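Side-chain contact in basic blue protein (PDB 2CBP), which binds a single type 1 copper ion and probably serves as an electron-transfer protein of the plant phytocyanin family: residues N53-A56 with G57-V60. Sequence-based numbering, arbitrary orientation.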
loop_
_atom_site.group_PDB
_atom_site.type_symbol
_atom_site.label_atom_id
_atom_site.label_comp_id
_atom_site.label_asym_id
_atom_site.label_seq_id
_atom_site.Cartn_x
_atom_site.Cartn_y
_atom_site.Cartn_z
ATOM N N ASN A 53 7.006 -11.178 2.244
ATOM C CA ASN A 53 8.467 -11.147 2.194
ATOM C C ASN A 53 8.847 -9.923 1.338
ATOM O O ASN A 53 8.299 -9.809 0.246
ATOM C CB ASN A 53 9.072 -12.435 1.679
ATOM C CG ASN A 53 8.969 -13.620 2.604
ATOM O OD1 ASN A 53 9.200 -13.604 3.818
ATOM N ND2 ASN A 53 8.581 -14.743 2.001
ATOM N N THR A 54 9.716 -9.077 1.851
ATOM C CA THR A 54 10.189 -7.873 1.147
ATOM C C THR A 54 11.336 -8.223 0.193
ATOM O O THR A 54 12.421 -8.680 0.635
ATOM C CB THR A 54 10.665 -6.772 2.136
ATOM O OG1 THR A 54 9.629 -6.474 3.027
ATOM C CG2 THR A 54 11.046 -5.500 1.376
ATOM N N PRO A 55 11.112 -8.002 -1.094
ATOM C CA PRO A 55 12.129 -8.252 -2.108
ATOM C C PRO A 55 13.286 -7.278 -1.922
ATOM O O PRO A 55 13.076 -6.129 -1.453
ATOM C CB PRO A 55 11.414 -8.005 -3.445
ATOM C CG PRO A 55 9.930 -7.952 -3.172
ATOM C CD PRO A 55 9.864 -7.452 -1.714
ATOM N N ALA A 56 14.481 -7.716 -2.311
ATOM C CA ALA A 56 15.671 -6.876 -2.239
ATOM C C ALA A 56 15.438 -5.610 -3.091
ATOM O O ALA A 56 14.993 -5.725 -4.248
ATOM C CB ALA A 56 16.907 -7.588 -2.785
ATOM N N GLY A 57 15.748 -4.470 -2.515
ATOM C CA GLY A 57 15.628 -3.197 -3.224
ATOM C C GLY A 57 14.274 -2.536 -3.258
ATOM O O GLY A 57 14.125 -1.470 -3.914
ATOM N N ALA A 58 13.337 -3.135 -2.577
ATOM C CA ALA A 58 11.968 -2.581 -2.505
ATOM C C ALA A 58 12.049 -1.168 -1.912
ATOM O O ALA A 58 12.781 -0.935 -0.934
ATOM C CB ALA A 58 11.145 -3.534 -1.652
ATOM N N LYS A 59 11.291 -0.250 -2.474
ATOM C CA LYS A 59 11.220 1.150 -2.018
ATOM C C LYS A 59 10.345 1.216 -0.748
ATOM O O LYS A 59 9.265 0.664 -0.714
ATOM C CB LYS A 59 10.581 2.085 -3.015
ATOM C CG LYS A 59 10.796 3.567 -2.906
ATOM C CD LYS A 59 10.842 4.212 -1.545
ATOM C CE LYS A 59 10.764 5.737 -1.577
ATOM N NZ LYS A 59 11.221 6.405 -0.333
ATOM N N VAL A 60 10.891 1.922 0.228
ATOM C CA VAL A 60 10.233 2.140 1.512
ATOM C C VAL A 60 9.929 3.619 1.724
ATOM O O VAL A 60 10.858 4.437 1.545
ATOM C CB VAL A 60 11.101 1.566 2.650
ATOM C CG1 VAL A 60 10.441 1.773 4.010
ATOM C CG2 VAL A 60 11.449 0.112 2.409
#
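Ala58 folds back on Thr54 and Pro55 in a local contact round a type II beta turn, Pro55 to Ala58. The turn lies at the protein surface, between helix 46-51 and strand 59-61, an outermost strand of the four-stranded antiparallel sheet in this cupredoxin fold. One backbone hydrogen bond closes it: Ala58 N donates to Pro55 O over 3.2 Å, with an N-H...O angle of 153°. Gly57 occupies the third position of the turn, where a type II turn needs a positive phi, here 83°, a conformation glycine adopts readily.

The apolar part of the contact gathers on the methyl of Ala58. Pro55 CD comes up more loosely, 4.1 Å from Ala58 CB. Thr54 and Ala58 both also touch Val42 of the neighbouring strand 41-44, and Pro55 packs on Val44. Thr54 divides its two branches between different partners. Thr54 OG1 is hydrogen-bonded to ND2 of Asn80, the residue that follows the copper ligand Cys79. Thr54 CG2, anti to the backbone N, brings its methyl to 3.6 Å from Ala58 CB.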